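Long-range contacts in beta-hexosaminidase (Neisseria gonorrhoeae, PDB 6JTJ), which probably cleaves terminal beta-1,4-linked N-acetylglucosamine from peptide-linked peptidoglycan fragments during cell-wall recycling: residues C[99-107]-C[154-164]; C[206-214]-C[236-247]. All blocks are in the same frame, centred on the assembly; numbering follows the deposited sequence.

Contact 1: C[99-107]-C[154-164]. With NAG (2-acetamido-2-deoxy-beta-D-glucopyranose), chain I.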
loop_
_atom_site.group_PDB
_atom_site.type_symbol
_atom_site.label_atom_id
_atom_site.label_comp_id
_atom_site.label_asym_id
_atom_site.label_seq_id
_atom_site.Cartn_x
_atom_site.Cartn_y
_atom_site.Cartn_z
ATOM N N GLU C 99 -8.235 -15.677 28.475
ATOM C CA GLU C 99 -7.227 -14.665 28.266
ATOM C C GLU C 99 -7.453 -13.990 26.920
ATOM O O GLU C 99 -7.838 -14.632 25.938
ATOM C CB GLU C 99 -5.838 -15.277 28.352
ATOM C CG GLU C 99 -5.555 -15.900 29.721
ATOM C CD GLU C 99 -4.190 -16.554 29.824
ATOM O OE1 GLU C 99 -3.685 -17.034 28.799
ATOM O OE2 GLU C 99 -3.624 -16.616 30.938
ATOM N N LEU C 100 -7.278 -12.672 26.906
ATOM C CA LEU C 100 -7.396 -11.901 25.679
ATOM C C LEU C 100 -6.479 -12.505 24.612
ATOM O O LEU C 100 -5.325 -12.790 24.887
ATOM C CB LEU C 100 -7.025 -10.433 25.923
ATOM C CG LEU C 100 -7.984 -9.604 26.794
ATOM C CD1 LEU C 100 -7.399 -8.222 27.036
ATOM C CD2 LEU C 100 -9.371 -9.488 26.183
ATOM N N ILE C 101 -7.023 -12.710 23.414
ATOM C CA ILE C 101 -6.259 -13.214 22.276
ATOM C C ILE C 101 -5.360 -12.096 21.743
ATOM O O ILE C 101 -5.788 -10.963 21.598
ATOM C CB ILE C 101 -7.203 -13.715 21.157
ATOM C CG1 ILE C 101 -7.924 -14.988 21.602
ATOM C CG2 ILE C 101 -6.450 -13.961 19.860
ATOM C CD1 ILE C 101 -7.049 -16.207 21.775
ATOM N N ILE C 102 -4.105 -12.417 21.485
ATOM C CA ILE C 102 -3.129 -11.435 21.033
ATOM C C ILE C 102 -2.638 -11.805 19.631
ATOM O O ILE C 102 -2.178 -12.932 19.396
ATOM C CB ILE C 102 -1.923 -11.358 22.003
ATOM C CG1 ILE C 102 -2.414 -11.072 23.434
ATOM C CG2 ILE C 102 -0.939 -10.292 21.543
ATOM C CD1 ILE C 102 -1.315 -11.030 24.481
ATOM N N ALA C 103 -2.731 -10.855 18.713
ATOM C CA ALA C 103 -2.317 -11.074 17.331
ATOM C C ALA C 103 -1.325 -10.033 16.849
ATOM O O ALA C 103 -1.134 -8.992 17.479
ATOM C CB ALA C 103 -3.530 -11.091 16.418
ATOM N N VAL C 104 -0.666 -10.364 15.741
ATOM C CA VAL C 104 0.293 -9.471 15.079
ATOM C C VAL C 104 0.362 -9.812 13.582
ATOM O O VAL C 104 0.014 -10.919 13.169
ATOM C CB VAL C 104 1.694 -9.596 15.713
ATOM C CG1 VAL C 104 2.339 -10.933 15.359
ATOM C CG2 VAL C 104 2.596 -8.445 15.306
ATOM N N ASP C 105 0.765 -8.837 12.781
ATOM C CA ASP C 105 1.025 -9.027 11.360
ATOM C C ASP C 105 2.480 -9.449 11.127
ATOM O O ASP C 105 3.353 -8.595 10.931
ATOM C CB ASP C 105 0.736 -7.727 10.581
ATOM C CG ASP C 105 -0.729 -7.313 10.628
ATOM O OD1 ASP C 105 -1.568 -8.112 10.172
ATOM O OD2 ASP C 105 -1.039 -6.183 11.071
ATOM N N HIS C 106 2.738 -10.758 11.178
ATOM C CA HIS C 106 3.995 -11.318 10.682
ATOM C C HIS C 106 3.701 -12.138 9.453
ATOM O O HIS C 106 3.294 -13.294 9.549
ATOM C CB HIS C 106 4.709 -12.181 11.729
ATOM C CG HIS C 106 5.642 -11.409 12.608
ATOM N ND1 HIS C 106 6.759 -11.971 13.182
ATOM C CD2 HIS C 106 5.624 -10.121 13.010
ATOM C CE1 HIS C 106 7.399 -11.056 13.887
ATOM N NE2 HIS C 106 6.726 -9.927 13.807
ATOM N N GLU C 107 3.892 -11.516 8.297
ATOM C CA GLU C 107 3.769 -12.197 7.020
ATOM C C GLU C 107 5.141 -12.608 6.529
ATOM O O GLU C 107 5.326 -13.725 6.056
ATOM C CB GLU C 107 3.152 -11.274 5.975
ATOM C CG GLU C 107 1.698 -10.928 6.220
ATOM C CD GLU C 107 1.168 -9.880 5.254
ATOM O OE1 GLU C 107 1.727 -9.730 4.147
ATOM O OE2 GLU C 107 0.187 -9.213 5.607
ATOM N N LEU C 154 7.109 -16.326 17.698
ATOM C CA LEU C 154 6.064 -15.477 18.254
ATOM C C LEU C 154 5.401 -16.155 19.439
ATOM O O LEU C 154 5.085 -15.499 20.430
ATOM C CB LEU C 154 5.011 -15.132 17.201
ATOM C CG LEU C 154 5.405 -14.142 16.117
ATOM C CD1 LEU C 154 4.337 -14.157 15.036
ATOM C CD2 LEU C 154 5.575 -12.745 16.688
ATOM N N SER C 155 5.207 -17.463 19.338
ATOM C CA SER C 155 4.595 -18.226 20.418
ATOM C C SER C 155 5.405 -18.120 21.718
ATOM O O SER C 155 4.840 -18.031 22.798
ATOM C CB SER C 155 4.440 -19.688 20.014
ATOM O OG SER C 155 3.566 -19.828 18.919
ATOM N N ALA C 156 6.730 -18.071 21.584
ATOM C CA ALA C 156 7.622 -17.887 22.732
ATOM C C ALA C 156 7.389 -16.589 23.461
ATOM O O ALA C 156 7.793 -16.470 24.620
ATOM C CB ALA C 156 9.066 -17.953 22.289
ATOM N N CYS C 157 6.799 -15.608 22.780
ATOM C CA CYS C 157 6.615 -14.318 23.376
ATOM C C CYS C 157 5.205 -14.114 23.862
ATOM O O CYS C 157 4.874 -13.036 24.318
ATOM C CB CYS C 157 6.998 -13.242 22.381
ATOM S SG CYS C 157 8.742 -13.323 21.884
ATOM N N GLY C 158 4.367 -15.143 23.777
ATOM C CA GLY C 158 2.991 -15.068 24.279
ATOM C C GLY C 158 1.960 -14.597 23.267
ATOM O O GLY C 158 0.859 -14.213 23.651
ATOM N N ILE C 159 2.316 -14.629 21.984
ATOM C CA ILE C 159 1.429 -14.212 20.905
ATOM C C ILE C 159 0.588 -15.418 20.520
ATOM O O ILE C 159 1.086 -16.530 20.506
ATOM C CB ILE C 159 2.225 -13.767 19.665
ATOM C CG1 ILE C 159 3.252 -12.665 20.015
ATOM C CG2 ILE C 159 1.294 -13.330 18.555
ATOM C CD1 ILE C 159 2.675 -11.358 20.475
ATOM N N ASP C 160 -0.681 -15.214 20.196
ATOM C CA ASP C 160 -1.531 -16.350 19.801
ATOM C C ASP C 160 -1.481 -16.670 18.310
ATOM O O ASP C 160 -1.462 -17.833 17.923
ATOM C CB ASP C 160 -2.972 -16.100 20.213
ATOM C CG ASP C 160 -3.149 -16.133 21.708
ATOM O OD1 ASP C 160 -3.023 -17.230 22.291
ATOM O OD2 ASP C 160 -3.430 -15.073 22.292
ATOM N N LEU C 161 -1.470 -15.622 17.490
ATOM C CA LEU C 161 -1.761 -15.737 16.070
ATOM C C LEU C 161 -1.031 -14.647 15.289
ATOM O O LEU C 161 -0.981 -13.491 15.728
ATOM C CB LEU C 161 -3.259 -15.547 15.905
ATOM C CG LEU C 161 -3.884 -15.404 14.524
ATOM C CD1 LEU C 161 -4.039 -16.762 13.877
ATOM C CD2 LEU C 161 -5.234 -14.762 14.650
ATOM N N SER C 162 -0.484 -15.014 14.136
ATOM C CA SER C 162 -0.085 -14.038 13.116
ATOM C C SER C 162 -1.144 -13.960 12.019
ATOM O O SER C 162 -1.710 -14.978 11.619
ATOM C CB SER C 162 1.245 -14.418 12.487
ATOM O OG SER C 162 1.583 -13.513 11.447
ATOM N N PHE C 163 -1.432 -12.746 11.559
ATOM C CA PHE C 163 -2.388 -12.545 10.479
ATOM C C PHE C 163 -1.721 -12.879 9.137
ATOM O O PHE C 163 -1.277 -12.008 8.418
ATOM C CB PHE C 163 -2.964 -11.106 10.495
ATOM C CG PHE C 163 -3.866 -10.807 11.681
ATOM C CD1 PHE C 163 -4.870 -11.691 12.046
ATOM C CD2 PHE C 163 -3.732 -9.643 12.428
ATOM C CE1 PHE C 163 -5.717 -11.415 13.116
ATOM C CE2 PHE C 163 -4.588 -9.364 13.497
ATOM C CZ PHE C 163 -5.583 -10.249 13.836
ATOM N N THR C 164 -1.679 -14.170 8.833
ATOM C CA THR C 164 -1.035 -14.690 7.655
ATOM C C THR C 164 -1.654 -16.067 7.416
ATOM O O THR C 164 -2.087 -16.735 8.373
ATOM C CB THR C 164 0.491 -14.721 7.866
ATOM O OG1 THR C 164 1.177 -14.863 6.618
ATOM C CG2 THR C 164 0.905 -15.840 8.826
HETATM C C1 NAG I . -4.919 -4.021 6.744
HETATM C C2 NAG I . -3.933 -4.855 5.913
HETATM C C3 NAG I . -3.915 -6.285 6.399
HETATM C C4 NAG I . -3.701 -6.344 7.910
HETATM C C5 NAG I . -4.784 -5.582 8.648
HETATM C C6 NAG I . -4.468 -5.483 10.143
HETATM C C7 NAG I . -3.455 -4.726 3.460
HETATM C C8 NAG I . -2.048 -4.475 3.808
HETATM N N2 NAG I . -4.269 -4.879 4.510
HETATM O O1 NAG I . -4.598 -2.645 6.658
HETATM O O3 NAG I . -2.907 -6.984 5.704
HETATM O O4 NAG I . -3.642 -7.669 8.374
HETATM O O5 NAG I . -4.842 -4.265 8.141
HETATM O O6 NAG I . -3.282 -4.754 10.415
HETATM O O7 NAG I . -3.819 -4.742 2.272
HETATM O O HOH W 1 3.565 -15.916 6.144
#
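A103 and V104 run parallel to L161 and S162 as neighbouring strands, V104 N donating to L161 O at 3.1 Å and F163 N to V104 O at 2.8 Å. Close beside the first pair, the methyl of A103 sits 3.4 Å from F163 CZ; a residue this small lets the phenyl ring lie near the strand. On the face that carries V104 and S162, V104 CG1, wedged between its own backbone N and carbonyl carbon (chi1 71°), meets L154 CD1 at 3.8 Å, and L154 CD2 rests over one face of the H106 imidazole in a CH-pi contact. Aspartate suits position 160 because D160 OD2 uses its anti lone pair to accept from I102 N at 2.9 Å in a nearly straight bond (165°); K93 forms a salt bridge with the same oxygen and probably offsets its charge. The S162 hydroxyl donates a hydrogen bond from S162 OG to H106 O at 2.6 Å, from above the carbonyl plane.

Packing gives way to water and sugar at the C-terminal end of the strands. There a water bridges E107 O and T164 OG1, and the D105 carboxylate holds the sugar with both oxygens, OD1 accepting from NAG O4 and OD2 from NAG O6; R113 also pairs with OD2. Strand 69-74 flanks strand 101-108 on the side away from 161-162, as in the barrel of family 3 glycosidases, and helix 82-94 packs against I102.

Contact 2: C[206-214]-C[236-247]. With NAG (2-acetamido-2-deoxy-beta-D-glucopyranose), chain I.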
loop_
_atom_site.group_PDB
_atom_site.type_symbol
_atom_site.label_atom_id
_atom_site.label_comp_id
_atom_site.label_asym_id
_atom_site.label_seq_id
_atom_site.Cartn_x
_atom_site.Cartn_y
_atom_site.Cartn_z
ATOM N N LYS C 206 -2.828 -21.101 14.462
ATOM C CA LYS C 206 -3.732 -21.192 13.330
ATOM C C LYS C 206 -3.394 -20.139 12.264
ATOM O O LYS C 206 -2.455 -19.366 12.430
ATOM C CB LYS C 206 -5.169 -20.985 13.807
ATOM C CG LYS C 206 -5.609 -21.966 14.892
ATOM C CD LYS C 206 -5.483 -23.400 14.423
ATOM C CE LYS C 206 -6.233 -24.333 15.352
ATOM N NZ LYS C 206 -5.794 -24.157 16.769
ATOM N N SER C 207 -4.166 -20.122 11.172
ATOM C CA SER C 207 -3.936 -19.204 10.056
ATOM C C SER C 207 -5.098 -18.223 9.846
ATOM O O SER C 207 -6.226 -18.450 10.298
ATOM C CB SER C 207 -3.759 -19.990 8.785
ATOM O OG SER C 207 -4.995 -20.610 8.439
ATOM N N CYS C 208 -4.788 -17.103 9.187
ATOM C CA CYS C 208 -5.775 -16.092 8.834
ATOM C C CYS C 208 -5.541 -15.671 7.399
ATOM O O CYS C 208 -4.535 -15.009 7.107
ATOM C CB CYS C 208 -5.663 -14.873 9.759
ATOM S SG CYS C 208 -6.785 -13.537 9.323
ATOM N N GLY C 209 -6.452 -16.074 6.516
ATOM C CA GLY C 209 -6.323 -15.794 5.106
ATOM C C GLY C 209 -6.700 -14.358 4.787
ATOM O O GLY C 209 -7.670 -13.861 5.325
ATOM N N LYS C 210 -5.930 -13.710 3.922
ATOM C CA LYS C 210 -6.168 -12.320 3.541
ATOM C C LYS C 210 -6.017 -12.175 2.030
ATOM O O LYS C 210 -5.147 -12.839 1.467
ATOM C CB LYS C 210 -5.112 -11.412 4.186
ATOM C CG LYS C 210 -4.835 -11.709 5.632
ATOM C CD LYS C 210 -4.147 -10.528 6.325
ATOM C CE LYS C 210 -2.696 -10.359 5.928
ATOM N NZ LYS C 210 -1.945 -9.690 7.044
ATOM N N HIS C 211 -6.785 -11.312 1.341
ATOM C CA HIS C 211 -7.869 -10.491 1.869
ATOM C C HIS C 211 -9.107 -10.885 1.093
ATOM O O HIS C 211 -9.206 -10.618 -0.092
ATOM C CB HIS C 211 -7.558 -9.008 1.684
ATOM C CG HIS C 211 -6.251 -8.600 2.271
ATOM N ND1 HIS C 211 -5.041 -8.876 1.666
ATOM C CD2 HIS C 211 -5.958 -7.934 3.412
ATOM C CE1 HIS C 211 -4.061 -8.384 2.398
ATOM N NE2 HIS C 211 -4.590 -7.815 3.464
ATOM N N PHE C 212 -10.033 -11.556 1.769
ATOM C CA PHE C 212 -11.190 -12.169 1.130
ATOM C C PHE C 212 -12.055 -11.114 0.457
ATOM O O PHE C 212 -12.361 -10.097 1.078
ATOM C CB PHE C 212 -12.044 -12.894 2.174
ATOM C CG PHE C 212 -13.285 -13.516 1.607
ATOM C CD1 PHE C 212 -13.239 -14.790 1.049
ATOM C CD2 PHE C 212 -14.476 -12.843 1.629
ATOM C CE1 PHE C 212 -14.358 -15.367 0.513
ATOM C CE2 PHE C 212 -15.627 -13.427 1.105
ATOM C CZ PHE C 212 -15.571 -14.687 0.555
ATOM N N PRO C 213 -12.523 -11.374 -0.771
ATOM C CA PRO C 213 -12.390 -12.549 -1.609
ATOM C C PRO C 213 -11.240 -12.497 -2.624
ATOM O O PRO C 213 -11.194 -13.351 -3.535
ATOM C CB PRO C 213 -13.718 -12.555 -2.353
ATOM C CG PRO C 213 -13.971 -11.100 -2.586
ATOM C CD PRO C 213 -13.426 -10.389 -1.390
ATOM N N GLY C 214 -10.303 -11.561 -2.452
ATOM C CA GLY C 214 -9.114 -11.491 -3.318
ATOM C C GLY C 214 -8.772 -10.070 -3.695
ATOM O O GLY C 214 -9.533 -9.403 -4.377
ATOM N N LEU C 236 -13.917 -14.785 -10.404
ATOM C CA LEU C 236 -13.315 -14.962 -9.087
ATOM C C LEU C 236 -13.333 -16.415 -8.612
ATOM O O LEU C 236 -12.345 -16.881 -8.029
ATOM C CB LEU C 236 -13.938 -14.027 -8.044
ATOM C CG LEU C 236 -13.221 -12.667 -7.927
ATOM C CD1 LEU C 236 -13.695 -11.686 -8.970
ATOM C CD2 LEU C 236 -13.422 -12.057 -6.547
ATOM N N GLU C 237 -14.421 -17.137 -8.878
ATOM C CA GLU C 237 -14.494 -18.560 -8.504
ATOM C C GLU C 237 -13.466 -19.378 -9.232
ATOM O O GLU C 237 -12.872 -20.300 -8.672
ATOM C CB GLU C 237 -15.876 -19.144 -8.789
ATOM C CG GLU C 237 -16.974 -18.559 -7.927
ATOM C CD GLU C 237 -17.015 -19.122 -6.511
ATOM O OE1 GLU C 237 -16.139 -19.950 -6.125
ATOM O OE2 GLU C 237 -17.951 -18.723 -5.769
ATOM N N ALA C 238 -13.191 -19.000 -10.468
ATOM C CA ALA C 238 -12.185 -19.713 -11.249
ATOM C C ALA C 238 -10.756 -19.505 -10.740
ATOM O O ALA C 238 -9.861 -20.266 -11.098
ATOM C CB ALA C 238 -12.288 -19.299 -12.713
ATOM N N ALA C 239 -10.513 -18.451 -9.958
ATOM C CA ALA C 239 -9.139 -18.106 -9.584
ATOM C C ALA C 239 -9.037 -17.620 -8.146
ATOM O O ALA C 239 -8.705 -18.412 -7.252
ATOM C CB ALA C 239 -8.579 -17.074 -10.560
ATOM N N ASP C 240 -9.346 -16.340 -7.911
ATOM C CA ASP C 240 -8.988 -15.688 -6.630
ATOM C C ASP C 240 -9.638 -16.349 -5.405
ATOM O O ASP C 240 -9.027 -16.434 -4.344
ATOM C CB ASP C 240 -9.366 -14.219 -6.660
ATOM C CG ASP C 240 -8.760 -13.469 -7.838
ATOM O OD1 ASP C 240 -9.021 -13.859 -8.985
ATOM O OD2 ASP C 240 -8.038 -12.474 -7.619
ATOM N N LEU C 241 -10.856 -16.861 -5.572
ATOM C CA LEU C 241 -11.567 -17.523 -4.468
ATOM C C LEU C 241 -11.071 -18.897 -4.136
ATOM O O LEU C 241 -11.252 -19.368 -3.008
ATOM C CB LEU C 241 -13.081 -17.582 -4.742
ATOM C CG LEU C 241 -13.826 -16.307 -4.378
ATOM C CD1 LEU C 241 -15.204 -16.270 -5.043
ATOM C CD2 LEU C 241 -13.957 -16.155 -2.878
ATOM N N ALA C 242 -10.447 -19.572 -5.080
ATOM C CA ALA C 242 -10.123 -20.982 -4.865
ATOM C C ALA C 242 -9.218 -21.212 -3.654
ATOM O O ALA C 242 -9.451 -22.145 -2.886
ATOM C CB ALA C 242 -9.546 -21.607 -6.127
ATOM N N PRO C 243 -8.184 -20.368 -3.461
ATOM C CA PRO C 243 -7.340 -20.596 -2.261
ATOM C C PRO C 243 -8.092 -20.416 -0.934
ATOM O O PRO C 243 -7.798 -21.110 0.031
ATOM C CB PRO C 243 -6.223 -19.561 -2.398
ATOM C CG PRO C 243 -6.182 -19.225 -3.858
ATOM C CD PRO C 243 -7.573 -19.413 -4.396
ATOM N N PHE C 244 -9.065 -19.514 -0.911
ATOM C CA PHE C 244 -9.879 -19.319 0.262
ATOM C C PHE C 244 -10.745 -20.555 0.530
ATOM O O PHE C 244 -10.793 -21.022 1.665
ATOM C CB PHE C 244 -10.753 -18.061 0.137
ATOM C CG PHE C 244 -9.972 -16.764 0.214
ATOM C CD1 PHE C 244 -9.622 -16.219 1.426
ATOM C CD2 PHE C 244 -9.593 -16.100 -0.939
ATOM C CE1 PHE C 244 -8.900 -15.038 1.499
ATOM C CE2 PHE C 244 -8.875 -14.913 -0.885
ATOM C CZ PHE C 244 -8.508 -14.393 0.342
ATOM N N ARG C 245 -11.382 -21.102 -0.502
ATOM C CA ARG C 245 -12.171 -22.333 -0.338
ATOM C C ARG C 245 -11.356 -23.469 0.235
ATOM O O ARG C 245 -11.762 -24.130 1.190
ATOM C CB ARG C 245 -12.739 -22.801 -1.667
ATOM C CG ARG C 245 -13.930 -22.008 -2.135
ATOM C CD ARG C 245 -14.541 -22.797 -3.287
ATOM N NE ARG C 245 -16.033 -22.823 -3.258
ATOM C CZ ARG C 245 -16.830 -21.772 -3.462
ATOM N NH1 ARG C 245 -16.310 -20.598 -3.755
ATOM N NH2 ARG C 245 -18.157 -21.904 -3.388
ATOM N N ILE C 246 -10.184 -23.671 -0.351
ATOM C CA ILE C 246 -9.333 -24.784 0.018
ATOM C C ILE C 246 -8.809 -24.599 1.449
ATOM O O ILE C 246 -8.799 -25.547 2.240
ATOM C CB ILE C 246 -8.188 -24.928 -1.002
ATOM C CG1 ILE C 246 -8.771 -25.330 -2.371
ATOM C CG2 ILE C 246 -7.177 -25.954 -0.536
ATOM C CD1 ILE C 246 -7.810 -25.207 -3.561
ATOM N N MET C 247 -8.356 -23.389 1.779
ATOM C CA MET C 247 -7.871 -23.114 3.144
ATOM C C MET C 247 -8.980 -23.266 4.179
ATOM O O MET C 247 -8.752 -23.810 5.262
ATOM C CB MET C 247 -7.269 -21.735 3.216
ATOM C CG MET C 247 -5.926 -21.641 2.522
ATOM S SD MET C 247 -4.623 -22.344 3.537
ATOM C CE MET C 247 -4.350 -21.045 4.728
HETATM C C1 NAG I . -4.919 -4.021 6.744
HETATM C C2 NAG I . -3.933 -4.855 5.913
HETATM C C3 NAG I . -3.915 -6.285 6.399
HETATM C C4 NAG I . -3.701 -6.344 7.910
HETATM C C5 NAG I . -4.784 -5.582 8.648
HETATM C C6 NAG I . -4.468 -5.483 10.143
HETATM C C7 NAG I . -3.455 -4.726 3.460
HETATM C C8 NAG I . -2.048 -4.475 3.808
HETATM N N2 NAG I . -4.269 -4.879 4.510
HETATM O O1 NAG I . -4.598 -2.645 6.658
HETATM O O3 NAG I . -2.907 -6.984 5.704
HETATM O O4 NAG I . -3.642 -7.669 8.374
HETATM O O5 NAG I . -4.842 -4.265 8.141
HETATM O O6 NAG I . -3.282 -4.754 10.415
HETATM O O7 NAG I . -3.819 -4.742 2.272
#
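With CG beside the backbone N in F244 (chi1 -71°) and anti to it in F212 (chi1 178°), the two phenyl rings meet in a T-shaped pair. The edge of F212 is turned to the face of F244, planes at 89° and centroids 5.4 Å apart, with F212 CD1 over the rim of the face. F244 is long and flat enough to reach from its helix to the backbone of 209-214, where F244 CZ lies 3.5 Å from F212 N. The ring also lies close to the bare main chain at G209. Glycine is needed at G214, where a CB would clash with D240 CB.

Beyond the rings, L241 CD2 fills the angle between F212 and P213, 3.5 Å from F212 CE1 and 3.6 Å from P213 CB. P213 follows a cis peptide bond, and its own CB covers one face of the F212 ring. L236 CD2 adds a looser apolar touch on P213 CG at 4.1 Å. No hydrogen bond crosses this interface, so shape and hydrophobic burial hold it. Two side chains of 206-214 turn to the sugar: K210 NZ, salt-bridged to E107, donates to NAG O4 and O3, and H211 NE2 pairs with NAG O3 at 2.9 Å, while D168 holds H211 ND1.

Strand 254-257 adjoins strand 208-212 in parallel; helix 274-284 packs on F212 and P213, and helix 186-202 on M247.

Contact 1 closes before contact 2 opens along the chain, and their centres lie 21 Å apart, yet they meet at the N-acetylglucosamine. K210 of contact 2 joins the two: K210 NZ forms a salt bridge with E107 OE2 at 2.6 Å and probably a hydrogen bond with F163 O at 2.8 Å, so contact 1 probably helps to position the lysine that grips the sugar. Both contacts thus supply sugar ligands, and D221 O of the second subunit also hydrogen-bonds the sugar; R180, predicted to bind substrate, pairs with E107. Away from the sugar, L161 CD1 packs on K206 O at 3.4 Å, and T164 bonds through its backbone to C208.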